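Local coordinates for protein possible adhesin (Caldicellulosiruptor kronotskyensis, PDB 4WA0) that probably mediates attachment of this extremely thermophilic bacterium to cellulose, as a tapirin whose C-terminal beta-helix domain, the part described here, carries a magnesium ion, at residues Phe116-Ser121 with Ser137-Ile142; Thr153-Ser158 with Ile176-Ala181; Leu183-Thr188 with Gly202-Ser207. All blocks are in the same frame, centred on the assembly; numbering follows the deposited sequence. Where two conformers were deposited one is given.

The three contacts illustrate how a parallel beta-helix is built from successive coils, each hydrogen-bonded to the next. Interactions 1 and 3 join strands on one face of the helix, with centres about 16 Å apart and no direct touch, whereas interaction 2 belongs to another face. It links the other two: its centre lies about 12 Å from that of interaction 1, where Lys-157 packs on Ser-137, and about 13 Å from that of interaction 3. There Leu-177 packs on Thr-203 and Ile-204, Leu-156 packs on Leu-183, and Ala-181 O lies 2.8 Å from Thr-203 N, a probable hydrogen bond. All three lie away from the magnesium site formed by Asp-239, Val-241, Ser-243, Leu-246 and Glu-275.

Interaction 1 of 3, residues Phe116-Ser121 with Ser137-Ile142; sequences FVQLFS and STLASI
Leu-139 carries its CG anti to the backbone N (chi1 176°), while the CG of Phe-120 stands anti to the carbonyl carbon (chi1 -65°). The two side chains cross obliquely, CD2 of Leu-139 lying 3.9 Å from CZ of Phe-120. CB of Ser-141 also meets the ring, 3.8 Å from CD2 of Phe-120. Gln-118, extended beyond CG, sets its amide carbon CD at the ring edge of Phe-120, in the ring plane. Its OE1 touches CD2 of Leu-139, and its NE2 is held by a hydrogen bond to Thr-99 OG1. On the reverse face, CB of Leu-119 packs against CB of Ala-140 at 4.0 Å.

Beneath these groups runs the parallel ladder by which successive coils of a beta-helix are joined: Leu-119 N donates to Leu-139 O, and Leu-119 O accepts from Ser-141 N. The strand axes are 4.7 Å apart and only 5° from parallel. At the corner that both segments turn, Val-117 O is gripped twice, by Thr-138 N at 3.0 Å and Leu-139 N at 3.1 Å. Val-117 and Thr-138 lie side by side here, CG1 against OG1. At the far end, a water donates to Ser-121 O and to Ser-141 OG, which is also hydrogen-bonded to Pro-213 O.

The pair lies inside a longer stack of parallel strands. Strand 99-102 flanks 119-121, Leu-119 touching Ile-100 and Phe-120 touching Tyr-101, and strand 161-164 flanks 139-142. From a passing loop, Pro-213 touches Leu-139, and Pro-216 touches Gln-118 and Phe-120.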
ATOM      1  N   PHE A 116       9.696  -9.038  -6.678  1.00 10.93           N
ATOM      2  CA  PHE A 116       8.453  -9.772  -6.493  1.00 11.45           C
ATOM      3  C   PHE A 116       8.758 -11.253  -6.487  1.00 12.29           C
ATOM      4  O   PHE A 116       9.475 -11.735  -7.345  1.00 13.18           O
ATOM      5  CB  PHE A 116       7.470  -9.418  -7.579  1.00 12.56           C
ATOM      6  CG  PHE A 116       7.181  -7.911  -7.653  1.00 12.75           C
ATOM      7  CD1 PHE A 116       6.699  -7.246  -6.540  1.00 13.31           C
ATOM      8  CD2 PHE A 116       7.401  -7.164  -8.818  1.00 12.97           C
ATOM      9  CE1 PHE A 116       6.486  -5.874  -6.582  1.00 14.11           C
ATOM     10  CE2 PHE A 116       7.140  -5.815  -8.883  1.00 14.17           C
ATOM     11  CZ  PHE A 116       6.694  -5.162  -7.754  1.00 13.94           C
ATOM     12  N   VAL A 117       8.150 -11.994  -5.586  1.00 11.49           N
ATOM     13  CA  VAL A 117       8.159 -13.446  -5.700  1.00 11.98           C
ATOM     14  C   VAL A 117       7.234 -13.903  -6.804  1.00 12.25           C
ATOM     15  O   VAL A 117       7.692 -14.658  -7.703  1.00 12.68           O
ATOM     16  CB  VAL A 117       7.878 -14.130  -4.349  1.00 13.22           C
ATOM     17  CG1 VAL A 117       7.819 -15.637  -4.518  1.00 12.83           C
ATOM     18  CG2 VAL A 117       8.855 -13.706  -3.284  1.00 13.25           C
ATOM     19  N   GLN A 118       5.966 -13.467  -6.797  1.00 13.34           N
ATOM     20  CA  GLN A 118       5.035 -13.784  -7.861  1.00 13.46           C
ATOM     21  C   GLN A 118       4.311 -12.538  -8.269  1.00 14.32           C
ATOM     22  O   GLN A 118       3.904 -11.728  -7.433  1.00 14.84           O
ATOM     23  CB  GLN A 118       4.112 -14.937  -7.554  1.00 19.22           C
ATOM     24  CG  GLN A 118       3.424 -14.879  -6.270  1.00 22.01           C
ATOM     25  CD  GLN A 118       2.544 -16.088  -5.977  1.00 24.73           C
ATOM     26  OE1 GLN A 118       2.630 -17.162  -6.600  1.00 26.40           O
ATOM     27  NE2 GLN A 118       1.709 -15.928  -4.965  1.00 24.56           N
ATOM     28  N   LEU A 119       4.252 -12.354  -9.569  0.67 12.28           N
ATOM     29  CA  LEU A 119       3.588 -11.224 -10.221  0.67 11.22           C
ATOM     30  C   LEU A 119       2.485 -11.729 -11.137  0.67 12.80           C
ATOM     31  O   LEU A 119       2.669 -12.643 -11.975  0.67 11.26           O
ATOM     32  CB  LEU A 119       4.645 -10.463 -11.040  0.67 11.75           C
ATOM     33  CG  LEU A 119       4.182  -9.199 -11.749  0.67 11.10           C
ATOM     34  CD1 LEU A 119       5.304  -8.213 -11.843  0.67 11.22           C
ATOM     35  CD2 LEU A 119       3.577  -9.479 -13.121  0.67 11.21           C
ATOM     36  N   PHE A 120       1.331 -11.073 -11.056  1.00 12.84           N
ATOM     37  CA  PHE A 120       0.193 -11.377 -11.944  1.00 13.34           C
ATOM     38  C   PHE A 120      -0.334 -10.109 -12.468  1.00 14.32           C
ATOM     39  O   PHE A 120      -0.714  -9.240 -11.646  1.00 14.31           O
ATOM     40  CB  PHE A 120      -0.910 -12.074 -11.165  1.00 13.93           C
ATOM     41  CG  PHE A 120      -0.535 -13.415 -10.644  1.00 15.02           C
ATOM     42  CD1 PHE A 120       0.068 -13.555  -9.412  1.00 17.71           C
ATOM     43  CD2 PHE A 120      -0.777 -14.549 -11.403  1.00 17.90           C
ATOM     44  CE1 PHE A 120       0.456 -14.798  -8.968  1.00 20.62           C
ATOM     45  CE2 PHE A 120      -0.377 -15.797 -10.958  1.00 18.06           C
ATOM     46  CZ  PHE A 120       0.262 -15.903  -9.753  1.00 18.56           C
ATOM     47  N   SER A 121      -0.346  -9.943 -13.791  1.00 12.56           N
ATOM     48  CA  SER A 121      -0.880  -8.771 -14.422  1.00 14.37           C
ATOM     49  C   SER A 121      -1.841  -9.220 -15.475  1.00 16.38           C
ATOM     50  O   SER A 121      -1.525 -10.152 -16.276  1.00 14.20           O
ATOM     51  CB  SER A 121       0.184  -7.893 -15.058  1.00 15.77           C
ATOM     52  OG  SER A 121      -0.417  -7.030 -16.023  1.00 18.56           O
ATOM     53  N   SER A 137      11.284 -13.582  -8.582  1.00 12.17           N
ATOM     54  CA  SER A 137      12.035 -14.722  -8.015  1.00 14.15           C
ATOM     55  C   SER A 137      11.444 -16.079  -8.339  1.00 14.52           C
ATOM     56  O   SER A 137      12.244 -17.064  -8.418  1.00 15.89           O
ATOM     57  CB  SER A 137      12.353 -14.485  -6.508  1.00 16.37           C
ATOM     58  OG  SER A 137      11.260 -14.609  -5.713  1.00 20.30           O
ATOM     59  N   THR A 138      10.125 -16.184  -8.467  1.00 13.54           N
ATOM     60  CA  THR A 138       9.471 -17.494  -8.689  1.00 16.17           C
ATOM     61  C   THR A 138       8.555 -17.592  -9.931  1.00 14.96           C
ATOM     62  O   THR A 138       8.665 -18.515 -10.746  1.00 13.28           O
ATOM     63  CB  THR A 138       8.759 -17.935  -7.381  1.00 17.99           C
ATOM     64  OG1 THR A 138       9.726 -17.974  -6.341  1.00 18.07           O
ATOM     65  CG2 THR A 138       8.112 -19.263  -7.477  1.00 18.81           C
ATOM     66  N   LEU A 139       7.601 -16.656 -10.048  1.00 13.71           N
ATOM     67  CA  LEU A 139       6.569 -16.773 -11.030  1.00 14.56           C
ATOM     68  C   LEU A 139       6.047 -15.429 -11.503  1.00 13.97           C
ATOM     69  O   LEU A 139       5.889 -14.475 -10.709  1.00 14.29           O
ATOM     70  CB  LEU A 139       5.455 -17.560 -10.414  1.00 16.43           C
ATOM     71  CG  LEU A 139       4.140 -17.816 -11.104  1.00 19.17           C
ATOM     72  CD1 LEU A 139       4.400 -18.771 -12.242  1.00 21.51           C
ATOM     73  CD2 LEU A 139       3.111 -18.518 -10.228  1.00 21.74           C
ATOM     74  N   ALA A 140       5.753 -15.330 -12.792  1.00 13.85           N
ATOM     75  CA  ALA A 140       5.067 -14.126 -13.310  1.00 12.96           C
ATOM     76  C   ALA A 140       4.164 -14.569 -14.456  1.00 15.19           C
ATOM     77  O   ALA A 140       4.496 -15.476 -15.256  1.00 13.57           O
ATOM     78  CB  ALA A 140       6.032 -13.028 -13.759  1.00 13.03           C
ATOM     79  N   SER A 141       3.011 -13.981 -14.461  1.00 13.44           N
ATOM     80  CA  SER A 141       1.993 -14.190 -15.461  1.00 12.91           C
ATOM     81  C   SER A 141       1.514 -12.833 -15.909  1.00 14.25           C
ATOM     82  O   SER A 141       0.855 -12.087 -15.109  1.00 14.08           O
ATOM     83  CB  SER A 141       0.864 -15.021 -14.825  1.00 14.14           C
ATOM     84  OG  SER A 141      -0.197 -15.219 -15.727  1.00 15.41           O
ATOM     85  N   ILE A 142       1.819 -12.521 -17.180  1.00 12.70           N
ATOM     86  CA  ILE A 142       1.567 -11.215 -17.780  1.00 13.82           C
ATOM     87  C   ILE A 142       0.778 -11.430 -19.037  1.00 13.39           C
ATOM     88  O   ILE A 142       1.318 -11.932 -20.022  1.00 13.35           O
ATOM     89  CB  ILE A 142       2.889 -10.468 -18.055  1.00 14.05           C
ATOM     90  CG1 ILE A 142       3.671 -10.319 -16.727  1.00 13.39           C
ATOM     91  CG2 ILE A 142       2.638  -9.178 -18.822  1.00 13.66           C
ATOM     92  CD1 ILE A 142       5.080  -9.813 -16.869  1.00 13.31           C
TER
HETATM   93  O   HOH W   1      -2.119 -12.754 -15.227  1.00 22.54           O

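Interaction 2 of 3, residues Thr153-Ser158 with Ile176-Ala181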
ATOM      1  N   THR A 153      15.897  -2.621 -16.530  1.00 10.65           N
ATOM      2  CA  THR A 153      16.218  -4.039 -16.596  1.00 11.57           C
ATOM      3  C   THR A 153      15.179  -4.929 -15.883  1.00 10.86           C
ATOM      4  O   THR A 153      14.524  -4.491 -14.941  1.00 10.25           O
ATOM      5  CB  THR A 153      17.625  -4.440 -16.081  1.00 12.83           C
ATOM      6  OG1 THR A 153      17.733  -4.360 -14.664  1.00 14.05           O
ATOM      7  CG2 THR A 153      18.668  -3.447 -16.642  1.00 14.08           C
ATOM      8  N   VAL A 154      15.103  -6.175 -16.314  1.00 12.01           N
ATOM      9  CA  VAL A 154      14.304  -7.216 -15.673  1.00 11.37           C
ATOM     10  C   VAL A 154      15.201  -8.444 -15.544  1.00 12.69           C
ATOM     11  O   VAL A 154      15.875  -8.871 -16.506  1.00 12.85           O
ATOM     12  CB  VAL A 154      13.002  -7.560 -16.433  1.00 13.30           C
ATOM     13  CG1 VAL A 154      12.329  -8.729 -15.776  1.00 13.87           C
ATOM     14  CG2 VAL A 154      12.030  -6.351 -16.462  1.00 14.12           C
ATOM     15  N   THR A 155      15.197  -9.002 -14.348  1.00 12.09           N
ATOM     16  CA  THR A 155      15.933 -10.233 -14.015  1.00 12.63           C
ATOM     17  C   THR A 155      14.981 -11.303 -13.617  1.00 12.91           C
ATOM     18  O   THR A 155      14.172 -11.100 -12.695  1.00 13.08           O
ATOM     19  CB  THR A 155      16.965  -9.996 -12.919  1.00 13.28           C
ATOM     20  OG1 THR A 155      17.899  -9.014 -13.361  1.00 14.54           O
ATOM     21  CG2 THR A 155      17.755 -11.240 -12.631  1.00 14.48           C
ATOM     22  N   LEU A 156      15.051 -12.454 -14.309  1.00 12.15           N
ATOM     23  CA  LEU A 156      14.249 -13.630 -13.953  1.00 12.38           C
ATOM     24  C   LEU A 156      15.183 -14.522 -13.136  1.00 13.76           C
ATOM     25  O   LEU A 156      16.173 -15.054 -13.656  1.00 14.10           O
ATOM     26  CB  LEU A 156      13.617 -14.324 -15.206  1.00 14.63           C
ATOM     27  CG  LEU A 156      12.952 -13.273 -16.180  1.00 15.16           C
ATOM     28  CD1 LEU A 156      12.309 -14.041 -17.353  1.00 18.19           C
ATOM     29  CD2 LEU A 156      11.922 -12.436 -15.450  1.00 15.33           C
ATOM     30  N   LYS A 157      14.915 -14.671 -11.841  1.00 13.43           N
ATOM     31  CA  LYS A 157      15.889 -15.363 -10.969  1.00 15.16           C
ATOM     32  C   LYS A 157      15.859 -16.873 -11.218  1.00 14.68           C
ATOM     33  O   LYS A 157      15.006 -17.433 -11.891  1.00 15.53           O
ATOM     34  CB  LYS A 157      15.661 -15.043  -9.486  1.00 17.50           C
ATOM     35  CG  LYS A 157      15.636 -13.542  -9.170  1.00 19.45           C
ATOM     36  CD  LYS A 157      16.991 -12.917  -9.214  1.00 23.80           C
ATOM     37  CE  LYS A 157      17.797 -13.276  -7.977  1.00 25.42           C
ATOM     38  NZ  LYS A 157      19.194 -12.784  -8.170  1.00 28.68           N
ATOM     39  N   SER A 158      16.800 -17.572 -10.606  1.00 17.53           N
ATOM     40  CA  SER A 158      16.963 -18.995 -10.916  1.00 18.39           C
ATOM     41  C   SER A 158      15.717 -19.837 -10.701  1.00 16.78           C
ATOM     42  O   SER A 158      15.003 -19.684  -9.685  1.00 16.34           O
ATOM     43  CB  SER A 158      18.178 -19.579 -10.197  1.00 22.75           C
ATOM     44  OG  SER A 158      18.012 -19.428  -8.828  1.00 29.33           O
ATOM     45  N   ILE A 176      17.391 -10.357 -18.217  1.00 12.83           N
ATOM     46  CA  ILE A 176      18.385 -11.318 -17.767  1.00 12.20           C
ATOM     47  C   ILE A 176      17.719 -12.570 -17.242  1.00 13.47           C
ATOM     48  O   ILE A 176      16.814 -12.465 -16.367  1.00 12.58           O
ATOM     49  CB  ILE A 176      19.259 -10.690 -16.682  1.00 14.48           C
ATOM     50  CG1 ILE A 176      19.903  -9.415 -17.224  1.00 18.39           C
ATOM     51  CG2 ILE A 176      20.287 -11.726 -16.182  1.00 15.08           C
ATOM     52  CD1 ILE A 176      19.968  -8.261 -16.249  1.00 22.86           C
ATOM     53  N   LEU A 177      18.100 -13.741 -17.777  1.00 12.75           N
ATOM     54  CA  LEU A 177      17.630 -15.015 -17.220  1.00 14.04           C
ATOM     55  C   LEU A 177      18.758 -15.664 -16.434  1.00 14.52           C
ATOM     56  O   LEU A 177      19.875 -15.781 -16.926  1.00 13.70           O
ATOM     57  CB  LEU A 177      17.203 -16.002 -18.256  1.00 14.45           C
ATOM     58  CG  LEU A 177      15.824 -15.903 -18.866  1.00 18.27           C
ATOM     59  CD1 LEU A 177      15.774 -14.715 -19.793  1.00 20.60           C
ATOM     60  CD2 LEU A 177      15.379 -17.160 -19.596  1.00 17.92           C
ATOM     61  N   GLU A 178      18.503 -15.967 -15.148  1.00 13.66           N
ATOM     62  CA  GLU A 178      19.493 -16.742 -14.390  1.00 16.07           C
ATOM     63  C   GLU A 178      19.289 -18.216 -14.672  1.00 14.96           C
ATOM     64  O   GLU A 178      18.322 -18.659 -15.330  1.00 14.57           O
ATOM     65  CB  GLU A 178      19.361 -16.493 -12.897  1.00 15.68           C
ATOM     66  CG  GLU A 178      19.634 -15.058 -12.512  1.00 17.60           C
ATOM     67  CD  GLU A 178      19.620 -14.857 -10.976  1.00 19.49           C
ATOM     68  OE1 GLU A 178      19.095 -15.738 -10.189  1.00 24.78           O
ATOM     69  OE2 GLU A 178      20.160 -13.788 -10.609  1.00 21.97           O
ATOM     70  N   ASN A 179      20.210 -19.026 -14.144  1.00 17.68           N
ATOM     71  CA  ASN A 179      20.177 -20.485 -14.388  1.00 19.08           C
ATOM     72  C   ASN A 179      18.826 -21.125 -14.070  1.00 16.86           C
ATOM     73  O   ASN A 179      18.289 -20.935 -12.986  1.00 18.30           O
ATOM     74  CB  ASN A 179      21.257 -21.103 -13.487  1.00 23.02           C
ATOM     75  CG  ASN A 179      21.487 -22.563 -13.743  1.00 26.54           C
ATOM     76  OD1 ASN A 179      20.832 -23.419 -13.136  1.00 35.57           O
ATOM     77  ND2 ASN A 179      22.404 -22.858 -14.612  1.00 31.76           N
ATOM     78  N   GLY A 180      18.289 -21.894 -14.998  1.00 16.58           N
ATOM     79  CA  GLY A 180      17.035 -22.626 -14.841  1.00 15.42           C
ATOM     80  C   GLY A 180      15.786 -21.809 -14.913  1.00 14.64           C
ATOM     81  O   GLY A 180      14.665 -22.383 -14.872  1.00 17.01           O
ATOM     82  N   ALA A 181      15.942 -20.481 -15.129  1.00 14.49           N
ATOM     83  CA  ALA A 181      14.738 -19.661 -15.306  1.00 14.24           C
ATOM     84  C   ALA A 181      14.088 -20.105 -16.647  1.00 13.76           C
ATOM     85  O   ALA A 181      14.795 -20.548 -17.620  1.00 14.98           O
ATOM     86  CB  ALA A 181      15.096 -18.190 -15.348  1.00 14.65           C
TER
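Lys-157 and Glu-178 lie side by side and point the same way, just past the ends of two paired strands. The lysine chain bends at chi2 and chi3, which brings CD and CE beside the carboxylate before NZ reaches OE2 of Glu-178 at 2.8 Å. This salt bridge uses the syn side of OE2, with NZ 24° out of the carboxylate plane. The other oxygen, OE1 of Glu-178, is met on its anti side by the backbone N of Ser-158 at 3.0 Å, through a noticeably bent bond (131° at the hydrogen).

Earlier in the strands, Thr-155 and Ile-176 slant across one another, OG1 of the threonine lying 3.6 Å from CD1 of the isoleucine. On the face bearing Leu-156 and Leu-177 the contact is apolar: CD1 of Leu-156 approaches CG of Leu-177, and CB of Ala-181, from the turn, comes within 4.1 Å of CB of Leu-156. Parallel backbone bonds fix the register, ending with Glu-178 N donating to Leu-156 O at 2.9 Å. Glu-178 then opens a type II beta turn that closes at Ala-181, with Gly-180 at positive phi.

Chemically, the carboxylate acts as a clamp. One oxygen pairs with the lysine ammonium and the other takes a main-chain N-H of the adjacent coil. Together the two bonds tie the start of the turn to that coil where the strand pairing ends; the lysine's charge would probably favour the ionised glutamate.

Interaction 3 of 3, residues Leu183-Thr188 with Gly202-Ser207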
ATOM      1  N   LEU A 183      11.370 -18.775 -19.526  1.00 13.13           N
ATOM      2  CA  LEU A 183      10.522 -17.732 -20.101  1.00 12.47           C
ATOM      3  C   LEU A 183       9.657 -18.327 -21.221  1.00 13.81           C
ATOM      4  O   LEU A 183      10.185 -18.966 -22.146  1.00 13.52           O
ATOM      5  CB  LEU A 183      11.341 -16.620 -20.701  1.00 14.24           C
ATOM      6  CG  LEU A 183      10.646 -15.422 -21.392  1.00 16.01           C
ATOM      7  CD1 LEU A 183       9.667 -14.762 -20.459  1.00 16.86           C
ATOM      8  CD2 LEU A 183      11.719 -14.492 -21.955  1.00 17.18           C
ATOM      9  N   TYR A 184       8.365 -18.073 -21.142  1.00 12.63           N
ATOM     10  CA  TYR A 184       7.395 -18.535 -22.143  1.00 12.95           C
ATOM     11  C   TYR A 184       6.746 -17.337 -22.762  1.00 15.09           C
ATOM     12  O   TYR A 184       6.197 -16.524 -22.031  1.00 14.18           O
ATOM     13  CB  TYR A 184       6.302 -19.439 -21.573  1.00 13.31           C
ATOM     14  CG  TYR A 184       6.740 -20.688 -20.788  1.00 14.49           C
ATOM     15  CD1 TYR A 184       7.072 -20.612 -19.449  1.00 17.06           C
ATOM     16  CD2 TYR A 184       6.694 -21.947 -21.371  1.00 17.64           C
ATOM     17  CE1 TYR A 184       7.425 -21.773 -18.729  1.00 18.08           C
ATOM     18  CE2 TYR A 184       7.055 -23.073 -20.677  1.00 18.07           C
ATOM     19  CZ  TYR A 184       7.396 -22.978 -19.342  1.00 20.19           C
ATOM     20  OH  TYR A 184       7.691 -24.110 -18.625  1.00 20.94           O
ATOM     21  N   LEU A 185       6.856 -17.198 -24.104  1.00 13.97           N
ATOM     22  CA  LEU A 185       6.279 -16.081 -24.799  1.00 13.33           C
ATOM     23  C   LEU A 185       5.315 -16.622 -25.790  1.00 13.07           C
ATOM     24  O   LEU A 185       5.650 -17.577 -26.504  1.00 14.66           O
ATOM     25  CB  LEU A 185       7.420 -15.292 -25.503  1.00 13.39           C
ATOM     26  CG  LEU A 185       8.431 -14.673 -24.559  1.00 14.18           C
ATOM     27  CD1 LEU A 185       9.508 -14.036 -25.378  1.00 15.95           C
ATOM     28  CD2 LEU A 185       7.731 -13.660 -23.664  1.00 15.42           C
ATOM     29  N   ALA A 186       4.122 -16.050 -25.853  1.00 12.11           N
ATOM     30  CA  ALA A 186       3.084 -16.476 -26.830  1.00 13.13           C
ATOM     31  C   ALA A 186       3.420 -16.082 -28.267  1.00 13.89           C
ATOM     32  O   ALA A 186       2.838 -16.571 -29.171  1.00 14.27           O
ATOM     33  CB  ALA A 186       1.749 -15.876 -26.437  1.00 12.78           C
ATOM     34  N   THR A 187       4.300 -15.118 -28.428  1.00 13.01           N
ATOM     35  CA  THR A 187       4.734 -14.582 -29.748  1.00 12.01           C
ATOM     36  C   THR A 187       6.231 -14.606 -29.811  1.00 13.51           C
ATOM     37  O   THR A 187       6.943 -15.004 -28.832  1.00 13.29           O
ATOM     38  CB  THR A 187       4.231 -13.095 -29.863  1.00 12.28           C
ATOM     39  OG1 THR A 187       4.765 -12.301 -28.773  1.00 13.37           O
ATOM     40  CG2 THR A 187       2.691 -13.026 -29.813  1.00 14.41           C
ATOM     41  N   THR A 188       6.746 -14.173 -30.948  1.00 12.65           N
ATOM     42  CA  THR A 188       8.199 -14.081 -31.204  1.00 12.41           C
ATOM     43  C   THR A 188       8.599 -12.618 -31.381  1.00 12.95           C
ATOM     44  O   THR A 188       7.995 -11.900 -32.207  1.00 12.66           O
ATOM     45  CB  THR A 188       8.633 -14.893 -32.472  1.00 13.42           C
ATOM     46  OG1 THR A 188       8.343 -16.276 -32.241  1.00 13.42           O
ATOM     47  CG2 THR A 188      10.105 -14.701 -32.741  1.00 11.75           C
ATOM     48  N   GLY A 202      19.220 -20.321 -18.618  1.00 15.31           N
ATOM     49  CA  GLY A 202      17.800 -20.540 -18.586  1.00 15.44           C
ATOM     50  C   GLY A 202      17.282 -21.002 -19.929  1.00 14.27           C
ATOM     51  O   GLY A 202      18.068 -21.456 -20.826  1.00 14.24           O
ATOM     52  N   THR A 203      15.973 -20.984 -20.125  1.00 13.29           N
ATOM     53  CA  THR A 203      15.381 -21.442 -21.391  1.00 13.69           C
ATOM     54  C   THR A 203      14.278 -20.501 -21.820  1.00 16.43           C
ATOM     55  O   THR A 203      13.480 -20.103 -20.945  1.00 14.79           O
ATOM     56  CB  THR A 203      14.770 -22.866 -21.244  1.00 16.93           C
ATOM     57  OG1 THR A 203      15.715 -23.683 -20.563  1.00 18.92           O
ATOM     58  CG2 THR A 203      14.401 -23.483 -22.526  1.00 18.64           C
ATOM     59  N   ILE A 204      14.254 -20.129 -23.124  1.00 14.38           N
ATOM     60  CA  ILE A 204      13.220 -19.268 -23.682  1.00 15.32           C
ATOM     61  C   ILE A 204      12.415 -20.082 -24.649  1.00 15.34           C
ATOM     62  O   ILE A 204      13.016 -20.621 -25.606  1.00 17.02           O
ATOM     63  CB  ILE A 204      13.830 -18.044 -24.405  1.00 16.64           C
ATOM     64  CG1 ILE A 204      14.801 -17.359 -23.471  1.00 17.88           C
ATOM     65  CG2 ILE A 204      12.701 -17.115 -24.834  1.00 15.93           C
ATOM     66  CD1 ILE A 204      15.709 -16.331 -24.083  1.00 19.51           C
ATOM     67  N   SER A 205      11.081 -20.107 -24.511  1.00 13.69           N
ATOM     68  CA  SER A 205      10.196 -20.824 -25.418  1.00 13.81           C
ATOM     69  C   SER A 205       9.434 -19.733 -26.120  1.00 15.98           C
ATOM     70  O   SER A 205       8.537 -19.100 -25.513  1.00 14.50           O
ATOM     71  CB  SER A 205       9.235 -21.764 -24.704  1.00 17.20           C
ATOM     72  OG  SER A 205       9.975 -22.754 -23.965  1.00 19.42           O
ATOM     73  N   TYR A 206       9.818 -19.479 -27.372  1.00 13.60           N
ATOM     74  CA  TYR A 206       9.166 -18.419 -28.177  1.00 14.67           C
ATOM     75  C   TYR A 206       7.959 -18.927 -28.874  1.00 14.52           C
ATOM     76  O   TYR A 206       7.954 -20.077 -29.321  1.00 15.75           O
ATOM     77  CB  TYR A 206      10.125 -17.859 -29.186  1.00 14.14           C
ATOM     78  CG  TYR A 206      11.387 -17.166 -28.685  1.00 14.60           C
ATOM     79  CD1 TYR A 206      11.348 -15.840 -28.269  1.00 14.61           C
ATOM     80  CD2 TYR A 206      12.650 -17.783 -28.764  1.00 13.75           C
ATOM     81  CE1 TYR A 206      12.488 -15.190 -27.882  1.00 15.68           C
ATOM     82  CE2 TYR A 206      13.808 -17.093 -28.409  1.00 15.01           C
ATOM     83  CZ  TYR A 206      13.699 -15.783 -27.977  1.00 15.94           C
ATOM     84  OH  TYR A 206      14.780 -15.054 -27.565  1.00 15.31           O
ATOM     85  N   SER A 207       6.886 -18.138 -29.010  1.00 13.05           N
ATOM     86  CA  SER A 207       5.640 -18.585 -29.658  1.00 13.80           C
ATOM     87  C   SER A 207       5.230 -19.972 -29.167  1.00 16.23           C
ATOM     88  O   SER A 207       5.035 -20.928 -29.957  1.00 16.93           O
ATOM     89  CB  SER A 207       5.745 -18.543 -31.178  1.00 14.66           C
ATOM     90  OG  SER A 207       5.850 -17.170 -31.577  1.00 15.67           O
TER
HETATM   91  O   HOH W   2      10.623 -21.713 -21.369  1.00 27.46           O
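Leu-183 and Ile-204 are paired across the ladder between neighbouring coils, and the main-chain hydrogen bonds run from Leu-183 to the residues flanking Ile-204. Leu-183 N donates to Thr-203 O, Ser-205 N to Leu-183 O at 2.8 Å, and Leu-185 N to Ser-205 O, the regular rhythm of parallel strands, whose short axes here approach to 4.8 Å. Past the strands the pattern changes. Ser-207 N reaches Thr-187 O at 3.1 Å from well above the carbonyl plane, 72° out of it, while Ser-207 CA makes a CA-H...O contact with Ala-186 O.

Apolar contacts begin on the face bearing Leu-183 and Ile-204. CD2 of Leu-183 lies 4.0 Å from CG2 of Ile-204, both side chains pointing the same way. Just beyond, Leu-185 and Tyr-206 are likewise alongside each other, CD1 of the leucine 3.9 Å from CD1 of the tyrosine. Within its own segment the Tyr-206 ring takes CG2 of Ile-204 over the centre of one face, so this methyl group fits between Leu-183 and the aromatic ring.

Polar side chains and water supply the remainder. The hydroxyls Thr-188 OG1 and Ser-207 OG hydrogen-bond at 2.7 Å; OG of Ser-207 is placed for this beside its own backbone N (chi1 -67°). A water donates to Leu-183 O and is hydrogen-bonded to Ser-205 OG at 2.9 Å. It also lies over the centre of one face of the Tyr-184 ring, which is stacked with Tyr-163 of the preceding coil.

Near the end of the beta-helix, two chemistries therefore share one strand pair. Methyl groups and a tyrosine pack on the side turned to Ile-197 and Leu-175, whereas on the face of Tyr-184 and Ser-205 a water bridges main chain to hydroxyl, and beyond the last regular bond a hydroxyl pair ties the departing chains together.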